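Local coordinates for BldN (Streptomyces venezuelae, PDB 6DXO), which is probably the N-terminal sigma-binding part of the membrane-anchored anti-sigma factor RsbN, which binds the ECF sigma factor BldN, at residues 15-20 and 42-47. Numbering follows the deposited sequence.
Sequences AQALED and KLLALA
Leu-44 spreads its two methyls over the single methyl of Ala-17, CD2 lying 3.6 Å and CD1 3.7 Å from Ala-17 CB, so the forked end of one side chain straddles the short stub of the other. The fork reaches across because Leu-44 holds CG anti to its own carbonyl carbon (chi1 -73°), which swings the branch over to the neighbouring helix. From the next position of helix 3-20, Leu-18, of the same shape, answers in kind: its CD2 enters the shallow dip between Leu-44 and Ala-47, one turn beyond Leu-44, 3.6 Å from Ala-47 CB and 3.8 Å from Leu-44 CD2. Each leucine thus lodges against an alanine of the opposite helix, and the pair meet methyl to methyl in the middle. This is an example of size complementarity between helices, where a short side chain leaves room for a long one. Cutting Leu-44 back to an alanine is likely to leave Ala-17 CB without the fork over it and remove one wall from the seat of Leu-18 CD2. The fit is purely apolar and modest, burying 164 Å² in all. The helices touch through their side chains with the backbones well separated, the axes of segments 15-20 and 42-47 crossing at -47°. The contact joins the C-terminal end of helix 3-20 to the middle of helix 41-51, across a connection largely missing from the model. Phe-14, about one turn earlier on helix 3-20, extends the seam by touching both Leu-43 and Leu-44, while the third helix, 60-78, stands well apart from this pair.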
ATOM      1  N   ALA B  15     -15.216  15.504  17.042  1.00 33.86           N
ATOM      2  CA  ALA B  15     -14.365  14.350  16.787  1.00 36.94           C
ATOM      3  C   ALA B  15     -15.220  13.134  16.464  1.00 44.15           C
ATOM      4  O   ALA B  15     -14.982  12.433  15.483  1.00 40.33           O
ATOM      5  CB  ALA B  15     -13.464  14.071  17.993  1.00 40.88           C
ATOM      6  N   GLN B  16     -16.230  12.896  17.298  1.00 52.79           N
ATOM      7  CA  GLN B  16     -17.119  11.755  17.116  1.00 51.25           C
ATOM      8  C   GLN B  16     -17.919  11.854  15.819  1.00 53.44           C
ATOM      9  O   GLN B  16     -18.165  10.850  15.153  1.00 58.57           O
ATOM     10  CB  GLN B  16     -18.066  11.616  18.309  1.00 53.20           C
ATOM     11  CG  GLN B  16     -18.924  10.373  18.250  1.00 58.07           C
ATOM     12  CD  GLN B  16     -18.095   9.107  18.175  1.00 59.79           C
ATOM     13  OE1 GLN B  16     -18.424   8.177  17.441  1.00 63.68           O
ATOM     14  NE2 GLN B  16     -17.013   9.065  18.941  1.00 63.97           N
ATOM     15  N   ALA B  17     -18.325  13.070  15.470  1.00 48.79           N
ATOM     16  CA  ALA B  17     -19.045  13.310  14.227  1.00 43.78           C
ATOM     17  C   ALA B  17     -18.172  13.023  13.004  1.00 50.05           C
ATOM     18  O   ALA B  17     -18.636  12.437  12.027  1.00 46.80           O
ATOM     19  CB  ALA B  17     -19.562  14.734  14.186  1.00 41.46           C
ATOM     20  N   LEU B  18     -16.908  13.438  13.055  1.00 52.27           N
ATOM     21  CA  LEU B  18     -16.000  13.215  11.932  1.00 49.08           C
ATOM     22  C   LEU B  18     -15.865  11.729  11.634  1.00 52.01           C
ATOM     23  O   LEU B  18     -15.960  11.308  10.479  1.00 57.60           O
ATOM     24  CB  LEU B  18     -14.623  13.820  12.207  1.00 42.30           C
ATOM     25  CG  LEU B  18     -14.540  15.344  12.145  1.00 41.78           C
ATOM     26  CD1 LEU B  18     -13.214  15.824  12.709  1.00 44.21           C
ATOM     27  CD2 LEU B  18     -14.738  15.839  10.719  1.00 36.07           C
ATOM     28  N   GLU B  19     -15.639  10.939  12.676  1.00 53.15           N
ATOM     29  CA  GLU B  19     -15.577   9.492  12.530  1.00 57.46           C
ATOM     30  C   GLU B  19     -16.806   9.000  11.770  1.00 57.68           C
ATOM     31  O   GLU B  19     -16.695   8.226  10.819  1.00 60.96           O
ATOM     32  CB  GLU B  19     -15.498   8.815  13.900  1.00 52.99           C
ATOM     33  CG  GLU B  19     -14.229   9.117  14.679  1.00 60.62           C
ATOM     34  CD  GLU B  19     -14.212   8.469  16.051  1.00 70.96           C
ATOM     35  OE1 GLU B  19     -15.298   8.291  16.645  1.00 76.71           O
ATOM     36  OE2 GLU B  19     -13.112   8.133  16.536  1.00 73.06           O
ATOM     37  N   ASP B  20     -17.976   9.464  12.196  1.00 55.08           N
ATOM     38  CA  ASP B  20     -19.229   9.080  11.563  1.00 58.42           C
ATOM     39  C   ASP B  20     -19.229   9.496  10.102  1.00 61.16           C
ATOM     40  O   ASP B  20     -19.671   8.749   9.232  1.00 60.42           O
ATOM     41  CB  ASP B  20     -20.412   9.728  12.285  1.00 64.22           C
ATOM     42  CG  ASP B  20     -20.687   9.102  13.641  1.00 64.98           C
ATOM     43  OD1 ASP B  20     -19.845   8.314  14.119  1.00 63.22           O
ATOM     44  OD2 ASP B  20     -21.744   9.408  14.230  1.00 68.01           O
ATOM     45  N   LYS B  42     -21.769  23.051  10.013  1.00 52.20           N
ATOM     46  CA  LYS B  42     -20.919  23.834   9.132  1.00 57.33           C
ATOM     47  C   LYS B  42     -19.485  23.323   9.223  1.00 57.20           C
ATOM     48  O   LYS B  42     -18.786  23.219   8.217  1.00 59.72           O
ATOM     49  CB  LYS B  42     -20.989  25.321   9.488  1.00 62.52           C
ATOM     50  CG  LYS B  42     -20.222  26.221   8.529  1.00 67.00           C
ATOM     51  CD  LYS B  42     -20.628  25.968   7.082  1.00 73.18           C
ATOM     52  CE  LYS B  42     -19.800  26.812   6.123  1.00 75.78           C
ATOM     53  NZ  LYS B  42     -20.163  26.572   4.695  1.00 76.55           N
ATOM     54  N   LEU B  43     -19.059  22.992  10.437  1.00 58.80           N
ATOM     55  CA  LEU B  43     -17.719  22.465  10.658  1.00 52.93           C
ATOM     56  C   LEU B  43     -17.518  21.165   9.892  1.00 44.92           C
ATOM     57  O   LEU B  43     -16.496  20.974   9.233  1.00 43.12           O
ATOM     58  CB  LEU B  43     -17.471  22.244  12.149  1.00 51.33           C
ATOM     59  CG  LEU B  43     -17.579  23.485  13.036  1.00 47.99           C
ATOM     60  CD1 LEU B  43     -17.277  23.123  14.483  1.00 47.40           C
ATOM     61  CD2 LEU B  43     -16.648  24.584  12.548  1.00 51.50           C
ATOM     62  N   LEU B  44     -18.497  20.274   9.982  1.00 43.94           N
ATOM     63  CA  LEU B  44     -18.427  18.992   9.297  1.00 46.63           C
ATOM     64  C   LEU B  44     -18.387  19.176   7.784  1.00 45.40           C
ATOM     65  O   LEU B  44     -17.692  18.445   7.083  1.00 46.12           O
ATOM     66  CB  LEU B  44     -19.609  18.102   9.692  1.00 53.81           C
ATOM     67  CG  LEU B  44     -19.563  17.496  11.099  1.00 61.85           C
ATOM     68  CD1 LEU B  44     -20.893  16.849  11.464  1.00 58.49           C
ATOM     69  CD2 LEU B  44     -18.423  16.489  11.217  1.00 64.84           C
ATOM     70  N   ALA B  45     -19.126  20.164   7.292  1.00 40.81           N
ATOM     71  CA  ALA B  45     -19.175  20.440   5.861  1.00 42.99           C
ATOM     72  C   ALA B  45     -17.818  20.912   5.353  1.00 40.72           C
ATOM     73  O   ALA B  45     -17.411  20.581   4.233  1.00 39.52           O
ATOM     74  CB  ALA B  45     -20.253  21.477   5.552  1.00 45.08           C
ATOM     75  N   LEU B  46     -17.123  21.690   6.176  1.00 40.31           N
ATOM     76  CA  LEU B  46     -15.799  22.179   5.820  1.00 42.53           C
ATOM     77  C   LEU B  46     -14.796  21.028   5.785  1.00 42.15           C
ATOM     78  O   LEU B  46     -14.000  20.917   4.852  1.00 31.91           O
ATOM     79  CB  LEU B  46     -15.345  23.267   6.795  1.00 47.51           C
ATOM     80  CG  LEU B  46     -16.193  24.539   6.801  1.00 51.00           C
ATOM     81  CD1 LEU B  46     -15.827  25.439   7.973  1.00 49.91           C
ATOM     82  CD2 LEU B  46     -16.048  25.284   5.483  1.00 53.41           C
ATOM     83  N   ALA B  47     -14.844  20.170   6.802  1.00 41.50           N
ATOM     84  CA  ALA B  47     -13.964  19.008   6.860  1.00 37.91           C
ATOM     85  C   ALA B  47     -14.216  18.071   5.684  1.00 34.87           C
ATOM     86  O   ALA B  47     -13.279  17.498   5.125  1.00 35.16           O
ATOM     87  CB  ALA B  47     -14.133  18.270   8.176  1.00 35.79           C
TER